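PDB 5IJP: putative uncharacterized protein from Chaetomium thermophilum, which probably senses cellular phosphate status through its SPX domain, a helical bundle that binds inositol polyphosphates such as inositol hexakisphosphate. Local coordinates for residues A[15-26]-A[133-144]. Residues are numbered along the deposited sequence; the frame is centred on the assembly and turned at random.
Sequences YQWHYIDYDGLK and FVQVNYTGFYKI. With IHP (inositol hexakisphosphate), chain C.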
loop_
_atom_site.group_PDB
_atom_site.type_symbol
_atom_site.label_atom_id
_atom_site.label_comp_id
_atom_site.label_asym_id
_atom_site.label_seq_id
_atom_site.Cartn_x
_atom_site.Cartn_y
_atom_site.Cartn_z
ATOM N N TYR A 15 2.846 10.065 0.090
ATOM C CA TYR A 15 1.694 9.305 0.592
ATOM C C TYR A 15 1.226 9.770 1.992
ATOM O O TYR A 15 0.287 9.188 2.533
ATOM C CB TYR A 15 2.020 7.793 0.625
ATOM C CG TYR A 15 2.657 7.233 -0.629
ATOM C CD1 TYR A 15 1.879 6.739 -1.672
ATOM C CD2 TYR A 15 4.042 7.135 -0.747
ATOM C CE1 TYR A 15 2.462 6.203 -2.821
ATOM C CE2 TYR A 15 4.636 6.605 -1.891
ATOM C CZ TYR A 15 3.842 6.138 -2.925
ATOM O OH TYR A 15 4.427 5.609 -4.050
ATOM N N GLN A 16 1.875 10.820 2.553
ATOM C CA GLN A 16 1.686 11.426 3.886
ATOM C C GLN A 16 0.255 11.381 4.470
ATOM O O GLN A 16 0.094 10.974 5.623
ATOM C CB GLN A 16 2.200 12.879 3.892
ATOM C CG GLN A 16 2.643 13.375 5.274
ATOM C CD GLN A 16 2.982 14.851 5.334
ATOM O OE1 GLN A 16 3.136 15.541 4.318
ATOM N NE2 GLN A 16 3.126 15.367 6.546
ATOM N N TRP A 17 -0.761 11.815 3.701
ATOM C CA TRP A 17 -2.159 11.870 4.157
ATOM C C TRP A 17 -2.991 10.617 3.821
ATOM O O TRP A 17 -4.214 10.642 3.990
ATOM C CB TRP A 17 -2.848 13.125 3.589
ATOM C CG TRP A 17 -2.274 14.424 4.066
ATOM C CD1 TRP A 17 -1.298 15.159 3.459
ATOM C CD2 TRP A 17 -2.678 15.166 5.223
ATOM N NE1 TRP A 17 -1.057 16.308 4.176
ATOM C CE2 TRP A 17 -1.889 16.338 5.265
ATOM C CE3 TRP A 17 -3.626 14.953 6.238
ATOM C CZ2 TRP A 17 -2.018 17.292 6.283
ATOM C CZ3 TRP A 17 -3.755 15.899 7.244
ATOM C CH2 TRP A 17 -2.957 17.051 7.261
ATOM N N HIS A 18 -2.344 9.528 3.366
ATOM C CA HIS A 18 -3.051 8.313 2.951
ATOM C C HIS A 18 -2.655 7.029 3.707
ATOM O O HIS A 18 -3.140 5.949 3.357
ATOM C CB HIS A 18 -2.911 8.123 1.435
ATOM C CG HIS A 18 -3.402 9.300 0.652
ATOM N ND1 HIS A 18 -2.567 10.359 0.345
ATOM C CD2 HIS A 18 -4.639 9.567 0.175
ATOM C CE1 HIS A 18 -3.312 11.221 -0.325
ATOM N NE2 HIS A 18 -4.567 10.788 -0.451
ATOM N N TYR A 19 -1.826 7.145 4.762
ATOM C CA TYR A 19 -1.422 6.002 5.588
ATOM C C TYR A 19 -2.554 5.602 6.546
ATOM O O TYR A 19 -3.512 6.362 6.710
ATOM C CB TYR A 19 -0.143 6.326 6.380
ATOM C CG TYR A 19 1.115 6.331 5.541
ATOM C CD1 TYR A 19 1.837 5.161 5.325
ATOM C CD2 TYR A 19 1.603 7.511 4.988
ATOM C CE1 TYR A 19 3.004 5.161 4.562
ATOM C CE2 TYR A 19 2.769 7.524 4.225
ATOM C CZ TYR A 19 3.465 6.345 4.010
ATOM O OH TYR A 19 4.613 6.352 3.257
ATOM N N ILE A 20 -2.440 4.415 7.179
ATOM C CA ILE A 20 -3.428 3.904 8.141
ATOM C C ILE A 20 -3.468 4.784 9.384
ATOM O O ILE A 20 -2.415 5.189 9.884
ATOM C CB ILE A 20 -3.190 2.427 8.588
ATOM C CG1 ILE A 20 -2.172 1.671 7.711
ATOM C CG2 ILE A 20 -4.499 1.663 8.701
ATOM C CD1 ILE A 20 -0.774 1.616 8.317
ATOM N N ASP A 21 -4.676 5.040 9.908
ATOM C CA ASP A 21 -4.845 5.794 11.146
ATOM C C ASP A 21 -4.806 4.755 12.275
ATOM O O ASP A 21 -5.814 4.499 12.939
ATOM C CB ASP A 21 -6.154 6.611 11.132
ATOM C CG ASP A 21 -6.305 7.633 12.248
ATOM O OD1 ASP A 21 -5.274 8.029 12.841
ATOM O OD2 ASP A 21 -7.448 8.067 12.501
ATOM N N TYR A 22 -3.627 4.116 12.434
ATOM C CA TYR A 22 -3.336 3.060 13.404
ATOM C C TYR A 22 -3.608 3.507 14.836
ATOM O O TYR A 22 -4.227 2.759 15.591
ATOM C CB TYR A 22 -1.888 2.566 13.239
ATOM C CG TYR A 22 -1.617 1.225 13.884
ATOM C CD1 TYR A 22 -1.877 0.037 13.206
ATOM C CD2 TYR A 22 -1.065 1.141 15.158
ATOM C CE1 TYR A 22 -1.620 -1.201 13.791
ATOM C CE2 TYR A 22 -0.803 -0.092 15.754
ATOM C CZ TYR A 22 -1.081 -1.261 15.065
ATOM O OH TYR A 22 -0.826 -2.478 15.647
ATOM N N ASP A 23 -3.172 4.730 15.194
ATOM C CA ASP A 23 -3.378 5.316 16.520
ATOM C C ASP A 23 -4.848 5.688 16.738
ATOM O O ASP A 23 -5.343 5.582 17.862
ATOM C CB ASP A 23 -2.462 6.536 16.724
ATOM C CG ASP A 23 -0.972 6.229 16.786
ATOM O OD1 ASP A 23 -0.583 5.078 16.481
ATOM O OD2 ASP A 23 -0.193 7.144 17.129
ATOM N N GLY A 24 -5.522 6.095 15.661
ATOM C CA GLY A 24 -6.936 6.456 15.664
ATOM C C GLY A 24 -7.842 5.257 15.862
ATOM O O GLY A 24 -8.815 5.335 16.618
ATOM N N LEU A 25 -7.519 4.136 15.186
ATOM C CA LEU A 25 -8.262 2.874 15.278
ATOM C C LEU A 25 -8.010 2.181 16.622
ATOM O O LEU A 25 -8.915 1.528 17.146
ATOM C CB LEU A 25 -7.910 1.934 14.109
ATOM C CG LEU A 25 -8.457 2.313 12.728
ATOM C CD1 LEU A 25 -7.539 1.828 11.628
ATOM C CD2 LEU A 25 -9.866 1.775 12.515
ATOM N N LYS A 26 -6.786 2.334 17.175
ATOM C CA LYS A 26 -6.367 1.778 18.469
ATOM C C LYS A 26 -7.150 2.457 19.600
ATOM O O LYS A 26 -7.569 1.784 20.543
ATOM C CB LYS A 26 -4.856 1.986 18.671
ATOM C CG LYS A 26 -4.211 1.040 19.683
ATOM C CD LYS A 26 -2.820 1.513 20.120
ATOM C CE LYS A 26 -1.726 1.218 19.117
ATOM N NZ LYS A 26 -0.424 1.803 19.531
ATOM N N PHE A 133 4.817 1.208 0.672
ATOM C CA PHE A 133 3.524 1.742 1.107
ATOM C C PHE A 133 2.501 0.611 1.234
ATOM O O PHE A 133 1.785 0.564 2.231
ATOM C CB PHE A 133 3.027 2.846 0.149
ATOM C CG PHE A 133 1.641 3.385 0.432
ATOM C CD1 PHE A 133 1.424 4.280 1.472
ATOM C CD2 PHE A 133 0.560 3.020 -0.362
ATOM C CE1 PHE A 133 0.143 4.782 1.729
ATOM C CE2 PHE A 133 -0.720 3.524 -0.106
ATOM C CZ PHE A 133 -0.919 4.403 0.937
ATOM N N VAL A 134 2.457 -0.310 0.246
ATOM C CA VAL A 134 1.566 -1.479 0.247
ATOM C C VAL A 134 1.937 -2.392 1.437
ATOM O O VAL A 134 1.042 -2.855 2.142
ATOM C CB VAL A 134 1.561 -2.218 -1.128
ATOM C CG1 VAL A 134 0.795 -3.539 -1.065
ATOM C CG2 VAL A 134 0.982 -1.331 -2.230
ATOM N N GLN A 135 3.254 -2.575 1.693
ATOM C CA GLN A 135 3.808 -3.382 2.785
ATOM C C GLN A 135 3.422 -2.846 4.173
ATOM O O GLN A 135 2.846 -3.592 4.967
ATOM C CB GLN A 135 5.344 -3.501 2.640
ATOM C CG GLN A 135 6.065 -4.233 3.777
ATOM C CD GLN A 135 6.703 -3.286 4.766
ATOM O OE1 GLN A 135 7.656 -2.562 4.453
ATOM N NE2 GLN A 135 6.207 -3.292 5.995
ATOM N N VAL A 136 3.761 -1.569 4.465
ATOM C CA VAL A 136 3.511 -0.922 5.757
ATOM C C VAL A 136 1.993 -0.813 6.062
ATOM O O VAL A 136 1.602 -0.966 7.220
ATOM C CB VAL A 136 4.279 0.429 5.909
ATOM C CG1 VAL A 136 3.679 1.550 5.060
ATOM C CG2 VAL A 136 4.404 0.851 7.372
ATOM N N ASN A 137 1.153 -0.610 5.030
ATOM C CA ASN A 137 -0.294 -0.511 5.210
ATOM C C ASN A 137 -0.952 -1.877 5.402
ATOM O O ASN A 137 -1.812 -1.998 6.272
ATOM C CB ASN A 137 -0.951 0.300 4.098
ATOM C CG ASN A 137 -0.744 1.792 4.244
ATOM O OD1 ASN A 137 -1.650 2.534 4.618
ATOM N ND2 ASN A 137 0.457 2.271 3.971
ATOM N N TYR A 138 -0.519 -2.914 4.639
ATOM C CA TYR A 138 -1.028 -4.291 4.762
ATOM C C TYR A 138 -0.757 -4.820 6.173
ATOM O O TYR A 138 -1.636 -5.450 6.760
ATOM C CB TYR A 138 -0.405 -5.218 3.694
ATOM C CG TYR A 138 -0.883 -6.657 3.736
ATOM C CD1 TYR A 138 -0.124 -7.646 4.354
ATOM C CD2 TYR A 138 -2.070 -7.037 3.117
ATOM C CE1 TYR A 138 -0.551 -8.972 4.387
ATOM C CE2 TYR A 138 -2.507 -8.362 3.141
ATOM C CZ TYR A 138 -1.742 -9.327 3.776
ATOM O OH TYR A 138 -2.164 -10.634 3.803
ATOM N N THR A 139 0.445 -4.528 6.719
ATOM C CA THR A 139 0.870 -4.897 8.073
ATOM C C THR A 139 0.019 -4.128 9.102
ATOM O O THR A 139 -0.363 -4.700 10.123
ATOM C CB THR A 139 2.385 -4.652 8.241
ATOM O OG1 THR A 139 3.086 -5.248 7.146
ATOM C CG2 THR A 139 2.935 -5.201 9.555
ATOM N N GLY A 140 -0.285 -2.862 8.793
ATOM C CA GLY A 140 -1.096 -1.969 9.614
ATOM C C GLY A 140 -2.494 -2.482 9.877
ATOM O O GLY A 140 -2.935 -2.502 11.029
ATOM N N PHE A 141 -3.194 -2.917 8.809
ATOM C CA PHE A 141 -4.541 -3.481 8.912
ATOM C C PHE A 141 -4.505 -4.859 9.570
ATOM O O PHE A 141 -5.346 -5.140 10.420
ATOM C CB PHE A 141 -5.238 -3.538 7.544
ATOM C CG PHE A 141 -5.624 -2.193 6.976
ATOM C CD1 PHE A 141 -6.759 -1.528 7.426
ATOM C CD2 PHE A 141 -4.873 -1.606 5.967
ATOM C CE1 PHE A 141 -7.117 -0.286 6.895
ATOM C CE2 PHE A 141 -5.228 -0.363 5.439
ATOM C CZ PHE A 141 -6.347 0.288 5.906
ATOM N N TYR A 142 -3.504 -5.691 9.213
ATOM C CA TYR A 142 -3.293 -7.039 9.752
ATOM C C TYR A 142 -3.090 -7.010 11.273
ATOM O O TYR A 142 -3.649 -7.852 11.979
ATOM C CB TYR A 142 -2.079 -7.693 9.072
ATOM C CG TYR A 142 -2.201 -9.190 8.892
ATOM C CD1 TYR A 142 -2.674 -9.732 7.702
ATOM C CD2 TYR A 142 -1.818 -10.066 9.904
ATOM C CE1 TYR A 142 -2.781 -11.111 7.527
ATOM C CE2 TYR A 142 -1.926 -11.446 9.743
ATOM C CZ TYR A 142 -2.406 -11.966 8.552
ATOM O OH TYR A 142 -2.509 -13.327 8.389
ATOM N N LYS A 143 -2.307 -6.028 11.768
ATOM C CA LYS A 143 -2.010 -5.855 13.191
ATOM C C LYS A 143 -3.193 -5.302 13.982
ATOM O O LYS A 143 -3.436 -5.771 15.094
ATOM C CB LYS A 143 -0.769 -4.971 13.388
ATOM C CG LYS A 143 0.368 -5.664 14.124
ATOM C CD LYS A 143 1.514 -6.026 13.189
ATOM C CE LYS A 143 2.670 -6.649 13.929
ATOM N NZ LYS A 143 3.821 -6.911 13.027
ATOM N N ILE A 144 -3.920 -4.307 13.422
ATOM C CA ILE A 144 -5.067 -3.680 14.091
ATOM C C ILE A 144 -6.285 -4.633 14.149
ATOM O O ILE A 144 -7.037 -4.577 15.125
ATOM C CB ILE A 144 -5.403 -2.269 13.512
ATOM C CG1 ILE A 144 -6.132 -1.383 14.544
ATOM C CG2 ILE A 144 -6.147 -2.311 12.175
ATOM C CD1 ILE A 144 -5.216 -0.545 15.434
HETATM C C1 IHP C . 0.295 -1.916 22.713
HETATM C C2 IHP C . 1.632 -2.324 22.110
HETATM C C3 IHP C . 2.207 -1.238 21.211
HETATM C C4 IHP C . 2.282 0.103 21.931
HETATM C C5 IHP C . 0.941 0.507 22.527
HETATM C C6 IHP C . 0.392 -0.581 23.439
HETATM O O11 IHP C . -0.086 -2.925 23.672
HETATM P P1 IHP C . -1.526 -3.631 23.940
HETATM O O21 IHP C . -1.352 -4.849 24.787
HETATM O O31 IHP C . -2.397 -2.564 24.609
HETATM O O41 IHP C . -2.119 -3.946 22.563
HETATM O O12 IHP C . 1.426 -3.511 21.313
HETATM P P2 IHP C . 2.147 -4.964 21.521
HETATM O O22 IHP C . 1.211 -5.769 22.425
HETATM O O32 IHP C . 3.521 -4.816 22.097
HETATM O O42 IHP C . 2.156 -5.626 20.141
HETATM O O13 IHP C . 1.373 -1.102 20.040
HETATM P P3 IHP C . 1.670 -1.475 18.499
HETATM O O23 IHP C . 1.861 -0.230 17.709
HETATM O O33 IHP C . 2.900 -2.390 18.470
HETATM O O43 IHP C . 0.469 -2.294 18.036
HETATM O O14 IHP C . 2.681 1.110 20.977
HETATM P P4 IHP C . 4.218 1.674 20.737
HETATM O O24 IHP C . 4.344 1.906 19.229
HETATM O O34 IHP C . 4.439 2.918 21.531
HETATM O O44 IHP C . 5.187 0.547 21.121
HETATM O O15 IHP C . 1.145 1.696 23.319
HETATM P P5 IHP C . 0.640 3.204 23.144
HETATM O O25 IHP C . -0.670 3.153 22.345
HETATM O O35 IHP C . 1.695 3.907 22.284
HETATM O O45 IHP C . 0.470 3.844 24.482
HETATM O O16 IHP C . -0.939 -0.198 23.844
HETATM P P6 IHP C . -1.527 0.688 25.039
HETATM O O26 IHP C . -0.330 1.249 25.821
HETATM O O36 IHP C . -2.437 -0.136 25.890
HETATM O O46 IHP C . -2.248 1.862 24.372
#
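Phe133 lays one ring face over Tyr15 in an offset stack, centroids 4.7 Å apart and planes at 17°. The edge of Phe133 meets the face of Tyr19, with the planes at 74°, which completes an aromatic cluster. Asn137 ND2 lies over the opposite face of Phe133, toward the ring's rim. Asn137 ND2 also donates to Phe133 O (2.8 Å), an acceptor shared with Asn137 N. That bond helps fix the amide, and Ile20 CG1 packs alongside it. Ile20 drops its CD1 onto Gly140 CA (3.8 Å), where the helix has no side chain. Its other branch, CG2, sits over the ring of Phe141 in a CH-pi contact. Tyr22 carries Ile144 CD1 over the centre of one face, 4.0 Å from the centroid. The Tyr22 ring runs past Ile144, its CG held anti to the backbone N (chi1 -162°). Tyr22 OH donates to IHP O43 (2.7 Å), and Lys26 NZ to IHP O25 (3.1 Å). The contact thus runs from the aromatic cluster to the inositol hexakisphosphate pocket. Residues 22-26, starting helix 22-30, run nearly parallel to residues 133-144 of helix 110-151. Phe3 of helix 3-9 meets Tyr22 and Val136, and helix 52-97 packs against Asn137 and Phe133 through Val69 and Gln73.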